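Local coordinates for uncharacterized protein (Parabacteroides merdae, PDB 4MXN), which is uncharacterised but is probably a family 28 glycoside hydrolase, built as a right-handed parallel beta-helix and perhaps acting on pectin-like polysaccharides, at residues Leu56-Gly61 with Val74-Glu79; Ile111-Lys116 with Glu162-Gln167. One frame throughout, in Å; residues are numbered along the deposited sequence.

Interaction 1: Leu56-Gly61 with Val74-Glu79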
loop_
_atom_site.group_PDB
_atom_site.type_symbol
_atom_site.label_atom_id
_atom_site.label_comp_id
_atom_site.label_asym_id
_atom_site.label_seq_id
_atom_site.Cartn_x
_atom_site.Cartn_y
_atom_site.Cartn_z
ATOM N N LEU A 56 -11.527 -5.894 7.774
ATOM C CA LEU A 56 -10.538 -6.318 8.762
ATOM C C LEU A 56 -10.055 -5.064 9.478
ATOM O O LEU A 56 -9.487 -4.183 8.836
ATOM C CB LEU A 56 -9.374 -7.099 8.122
ATOM C CG LEU A 56 -8.379 -7.755 9.085
ATOM C CD1 LEU A 56 -9.070 -8.718 10.082
ATOM C CD2 LEU A 56 -7.302 -8.485 8.317
ATOM N N ILE A 57 -10.318 -4.971 10.799
ATOM C CA ILE A 57 -10.030 -3.766 11.580
ATOM C C ILE A 57 -8.794 -3.891 12.458
ATOM O O ILE A 57 -8.753 -4.736 13.356
ATOM C CB ILE A 57 -11.252 -3.352 12.466
ATOM C CG1 ILE A 57 -12.633 -3.443 11.744
ATOM C CG2 ILE A 57 -11.030 -1.999 13.197
ATOM C CD1 ILE A 57 -12.895 -2.538 10.572
ATOM N N PHE A 58 -7.840 -2.978 12.245
ATOM C CA PHE A 58 -6.617 -2.822 13.051
ATOM C C PHE A 58 -6.913 -1.632 13.950
ATOM O O PHE A 58 -6.950 -0.508 13.447
ATOM C CB PHE A 58 -5.376 -2.591 12.145
ATOM C CG PHE A 58 -4.949 -3.765 11.296
ATOM C CD1 PHE A 58 -5.622 -4.076 10.123
ATOM C CD2 PHE A 58 -3.849 -4.537 11.652
ATOM C CE1 PHE A 58 -5.230 -5.167 9.343
ATOM C CE2 PHE A 58 -3.452 -5.624 10.863
ATOM C CZ PHE A 58 -4.141 -5.922 9.705
ATOM N N TYR A 59 -7.232 -1.849 15.241
ATOM C CA TYR A 59 -7.721 -0.721 16.038
ATOM C C TYR A 59 -6.655 0.198 16.643
ATOM O O TYR A 59 -6.854 1.416 16.580
ATOM C CB TYR A 59 -8.722 -1.147 17.133
ATOM C CG TYR A 59 -10.060 -0.443 17.002
ATOM C CD1 TYR A 59 -10.132 0.934 16.786
ATOM C CD2 TYR A 59 -11.256 -1.151 17.084
ATOM C CE1 TYR A 59 -11.358 1.582 16.636
ATOM C CE2 TYR A 59 -12.491 -0.512 16.943
ATOM C CZ TYR A 59 -12.536 0.858 16.731
ATOM O OH TYR A 59 -13.747 1.501 16.599
ATOM N N VAL A 60 -5.581 -0.342 17.262
ATOM C CA VAL A 60 -4.539 0.474 17.901
ATOM C C VAL A 60 -3.265 -0.376 18.059
ATOM O O VAL A 60 -3.356 -1.608 18.089
ATOM C CB VAL A 60 -5.037 1.086 19.256
ATOM C CG1 VAL A 60 -4.988 0.076 20.408
ATOM C CG2 VAL A 60 -4.284 2.372 19.608
ATOM N N GLY A 61 -2.109 0.269 18.177
ATOM C CA GLY A 61 -0.837 -0.429 18.328
ATOM C C GLY A 61 -0.068 -0.561 17.025
ATOM O O GLY A 61 -0.490 -0.034 15.986
ATOM N N VAL A 74 -13.083 -7.410 0.419
ATOM C CA VAL A 74 -12.428 -7.154 1.698
ATOM C C VAL A 74 -11.875 -5.741 1.712
ATOM O O VAL A 74 -11.285 -5.300 0.734
ATOM C CB VAL A 74 -11.310 -8.188 2.023
ATOM C CG1 VAL A 74 -10.648 -7.907 3.379
ATOM C CG2 VAL A 74 -11.848 -9.620 1.977
ATOM N N THR A 75 -12.076 -5.048 2.827
ATOM C CA THR A 75 -11.525 -3.735 3.124
ATOM C C THR A 75 -10.672 -3.872 4.376
ATOM O O THR A 75 -11.113 -4.457 5.365
ATOM C CB THR A 75 -12.643 -2.681 3.272
ATOM O OG1 THR A 75 -13.176 -2.416 1.977
ATOM C CG2 THR A 75 -12.130 -1.352 3.869
ATOM N N ILE A 76 -9.452 -3.334 4.335
ATOM C CA ILE A 76 -8.567 -3.302 5.487
ATOM C C ILE A 76 -8.665 -1.911 6.082
ATOM O O ILE A 76 -8.467 -0.925 5.376
ATOM C CB ILE A 76 -7.101 -3.699 5.125
ATOM C CG1 ILE A 76 -6.988 -5.241 4.915
ATOM C CG2 ILE A 76 -6.105 -3.203 6.213
ATOM C CD1 ILE A 76 -5.672 -5.716 4.215
ATOM N N ARG A 77 -8.982 -1.826 7.376
ATOM C CA ARG A 77 -9.046 -0.544 8.063
ATOM C C ARG A 77 -7.908 -0.445 9.060
ATOM O O ARG A 77 -7.809 -1.280 9.952
ATOM C CB ARG A 77 -10.400 -0.357 8.794
ATOM C CG ARG A 77 -11.653 -0.447 7.903
ATOM C CD ARG A 77 -12.158 0.883 7.430
ATOM N NE ARG A 77 -12.232 1.881 8.503
ATOM C CZ ARG A 77 -12.391 3.178 8.281
ATOM N NH1 ARG A 77 -12.531 3.632 7.040
ATOM N NH2 ARG A 77 -12.418 4.032 9.298
ATOM N N ILE A 78 -7.068 0.580 8.924
ATOM C CA ILE A 78 -5.971 0.873 9.863
ATOM C C ILE A 78 -6.449 2.104 10.608
ATOM O O ILE A 78 -6.410 3.197 10.061
ATOM C CB ILE A 78 -4.598 1.042 9.150
ATOM C CG1 ILE A 78 -4.301 -0.217 8.279
ATOM C CG2 ILE A 78 -3.473 1.242 10.197
ATOM C CD1 ILE A 78 -3.642 0.070 7.023
ATOM N N GLU A 79 -7.011 1.921 11.813
ATOM C CA GLU A 79 -7.628 3.051 12.499
ATOM C C GLU A 79 -6.584 4.005 13.076
ATOM O O GLU A 79 -5.409 3.649 13.157
ATOM C CB GLU A 79 -8.617 2.589 13.579
ATOM C CG GLU A 79 -9.734 1.684 13.062
ATOM C CD GLU A 79 -10.719 2.204 12.026
ATOM O OE1 GLU A 79 -10.821 3.439 11.830
ATOM O OE2 GLU A 79 -11.420 1.358 11.426
#
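L56, I57 and F58 pair with I76, R77 and I78 as parallel strands of neighbouring coils in a beta-helix, the fold of the pectate lyase-like and family 28 proteins; the strand axes run 9° apart with closest approach 4.8 Å. Four backbone hydrogen bonds form the ladder: L56 N to T75 O (2.8 Å), R77 N to L56 O, F58 N to R77 O and E79 N to F58 O (2.9 Å), the last from E79, one residue past the end of strand 74-78. On one face, I57 runs alongside R77, its CD1 3.6 Å from R77 CG. Bends at chi2 and chi3 fold R77 back there to grip E79 side-on, NE to OE2 and NH2 to OE1. E79 CG lies 3.8 Å from Y59 CD1, and E79 OE2 3.8 Å from I57 CG2. Replacing E79 with an alanine would probably leave the R77 guanidinium without its two-point mate and thin the contact with Y59 and I57. On the other face, with L56 and I78, F58 CE1 meets I76 CG2 at 3.8 Å, and helix 38-50 packs on L56 and F58. R77 O sits at the F58 ring edge, 3.6 Å from F58 CD1.

Interaction 2: Ile111-Lys116 with Glu162-Gln167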
loop_
_atom_site.group_PDB
_atom_site.type_symbol
_atom_site.label_atom_id
_atom_site.label_comp_id
_atom_site.label_asym_id
_atom_site.label_seq_id
_atom_site.Cartn_x
_atom_site.Cartn_y
_atom_site.Cartn_z
ATOM N N ILE A 111 -12.616 -3.841 -3.421
ATOM C CA ILE A 111 -11.606 -3.905 -2.351
ATOM C C ILE A 111 -11.325 -2.509 -1.822
ATOM O O ILE A 111 -11.519 -1.512 -2.514
ATOM C CB ILE A 111 -10.311 -4.616 -2.827
ATOM C CG1 ILE A 111 -9.755 -3.973 -4.130
ATOM C CG2 ILE A 111 -10.537 -6.120 -3.006
ATOM C CD1 ILE A 111 -8.348 -4.273 -4.423
ATOM N N GLY A 112 -10.824 -2.445 -0.608
ATOM C CA GLY A 112 -10.532 -1.158 -0.016
ATOM C C GLY A 112 -9.502 -1.152 1.083
ATOM O O GLY A 112 -9.192 -2.185 1.678
ATOM N N ILE A 113 -8.948 0.042 1.312
ATOM C CA ILE A 113 -8.015 0.384 2.385
ATOM C C ILE A 113 -8.502 1.709 2.943
ATOM O O ILE A 113 -8.683 2.660 2.185
ATOM C CB ILE A 113 -6.519 0.442 1.954
ATOM C CG1 ILE A 113 -6.023 -0.921 1.400
ATOM C CG2 ILE A 113 -5.631 0.903 3.140
ATOM C CD1 ILE A 113 -4.759 -0.823 0.627
ATOM N N GLY A 114 -8.724 1.757 4.245
ATOM C CA GLY A 114 -9.201 2.953 4.921
ATOM C C GLY A 114 -8.688 3.081 6.335
ATOM O O GLY A 114 -7.879 2.259 6.785
ATOM N N GLY A 115 -9.179 4.105 7.029
ATOM C CA GLY A 115 -8.787 4.399 8.407
ATOM C C GLY A 115 -7.739 5.487 8.476
ATOM O O GLY A 115 -6.981 5.685 7.524
ATOM N N LYS A 116 -7.680 6.210 9.597
ATOM C CA LYS A 116 -6.748 7.336 9.744
ATOM C C LYS A 116 -5.365 6.917 10.256
ATOM O O LYS A 116 -4.537 7.784 10.550
ATOM C CB LYS A 116 -7.355 8.400 10.669
ATOM C CG LYS A 116 -8.489 9.183 10.026
ATOM C CD LYS A 116 -9.053 10.174 11.022
ATOM C CE LYS A 116 -10.351 10.762 10.555
ATOM N NZ LYS A 116 -10.850 11.774 11.505
ATOM N N GLU A 162 -8.801 5.353 1.156
ATOM C CA GLU A 162 -9.093 6.613 1.846
ATOM C C GLU A 162 -8.390 6.748 3.195
ATOM O O GLU A 162 -8.020 5.745 3.812
ATOM C CB GLU A 162 -10.620 6.789 2.048
ATOM C CG GLU A 162 -11.298 5.741 2.927
ATOM C CD GLU A 162 -12.740 6.034 3.302
ATOM O OE1 GLU A 162 -13.302 7.054 2.836
ATOM O OE2 GLU A 162 -13.311 5.230 4.071
ATOM N N GLN A 163 -8.217 8.011 3.636
ATOM C CA GLN A 163 -7.800 8.510 4.958
ATOM C C GLN A 163 -6.408 8.121 5.437
ATOM O O GLN A 163 -5.861 8.825 6.291
ATOM C CB GLN A 163 -8.781 8.020 6.049
ATOM C CG GLN A 163 -10.261 8.313 5.809
ATOM C CD GLN A 163 -11.085 7.551 6.815
ATOM O OE1 GLN A 163 -11.163 6.308 6.786
ATOM N NE2 GLN A 163 -11.693 8.276 7.747
ATOM N N VAL A 164 -5.883 6.967 4.989
ATOM C CA VAL A 164 -4.599 6.442 5.482
ATOM C C VAL A 164 -3.411 7.395 5.228
ATOM O O VAL A 164 -3.426 8.193 4.297
ATOM C CB VAL A 164 -4.268 5.021 4.929
ATOM C CG1 VAL A 164 -5.208 3.969 5.500
ATOM C CG2 VAL A 164 -4.270 4.984 3.391
ATOM N N THR A 165 -2.401 7.294 6.087
ATOM C CA THR A 165 -1.134 7.993 5.928
ATOM C C THR A 165 -0.168 6.938 5.401
ATOM O O THR A 165 0.011 5.898 6.030
ATOM C CB THR A 165 -0.689 8.695 7.229
ATOM O OG1 THR A 165 -1.546 9.831 7.461
ATOM C CG2 THR A 165 0.763 9.167 7.158
ATOM N N LEU A 166 0.408 7.191 4.221
ATOM C CA LEU A 166 1.371 6.298 3.571
ATOM C C LEU A 166 2.725 6.902 3.842
ATOM O O LEU A 166 3.018 8.009 3.380
ATOM C CB LEU A 166 1.044 6.178 2.059
ATOM C CG LEU A 166 -0.343 5.586 1.755
ATOM C CD1 LEU A 166 -0.611 5.547 0.278
ATOM C CD2 LEU A 166 -0.490 4.191 2.375
ATOM N N GLN A 167 3.512 6.236 4.672
ATOM C CA GLN A 167 4.759 6.822 5.128
ATOM C C GLN A 167 5.994 6.013 4.791
ATOM O O GLN A 167 6.074 4.813 5.078
ATOM C CB GLN A 167 4.667 7.002 6.648
ATOM C CG GLN A 167 5.910 7.547 7.350
ATOM C CD GLN A 167 5.619 7.771 8.811
ATOM O OE1 GLN A 167 4.878 8.677 9.190
ATOM N NE2 GLN A 167 6.130 6.905 9.649
HETATM O O HOH W 1 -3.991 9.280 8.222
#
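With chi1 of Q163 at -53°, CG lies anti to the carbonyl carbon, and an extended chain beyond it carries the amide to the backbone of G115. There G115 N donates to Q163 OE1 at 3.0 Å. The donor stands above the carbonyl plane, 39° out of it, and the N-H...O angle of 147° shows a bent bond. In V164 the first torsion likewise sets CG1 anti to the carbonyl carbon, and this methyl reaches I113 CG2 at 3.9 Å, the two side chains crossing at about a right angle. The same V164 CG1 lies 3.2 Å from G115 O.

The backbone evidence places the contact where parallel strands of adjacent beta-helix coils give way to turns. E162 N donates to I113 O at 2.9 Å, continuing the pairing of strand 111-114 with 159-162, and G114 CA makes a CA-H...O contact to E162 O. Beyond it the ladder lapses: although G115 O and V164 N are close, their angle is too poor for a hydrogen bond, and the side-chain amide of Q163 takes over. Two glycines fit here, G114 at the end of its strand and G115 just after it. A CB on G114 would crowd E162 CG, and the backbone angles of G115 would press one against the preceding carbonyl O.

At the outer side K116 crosses Q163, with both CG and CE of K116 4.0 Å from Q163 NE2. A water ties the two segments together, donating to K116 O at 2.8 Å and to Q163 O while accepting from T165 OG1. R77 adds a weak hydrogen bond to Q163 OE1, so this oxygen serves two donors. The chemistry thus implies that a side-chain amide and a bridging water carry polar links between the coils where the strand ladder breaks.

In the fold
Interactions 1 and 2 come one after the other along the chain, 56-61 with 74-79 first, and their centres lie 9 Å apart. Strands 74-78 and 111-114 are parallel neighbours, joined by probable hydrogen bonds from I76 N to G112 O and from I78 N to G114 O. Strands 54-58, 74-78, 111-114 and 159-162 therefore succeed one another along one side of the beta-helix, from the end covered by helix 38-50 inward. Interaction 2 continues this stack to the turn before strand 165-167. R77 bridges both contacts, adding a long, weak ion pair to E162. The two contacts are thus successive rungs that probably join the coils along one side of the solenoid, as in other beta-helix proteins.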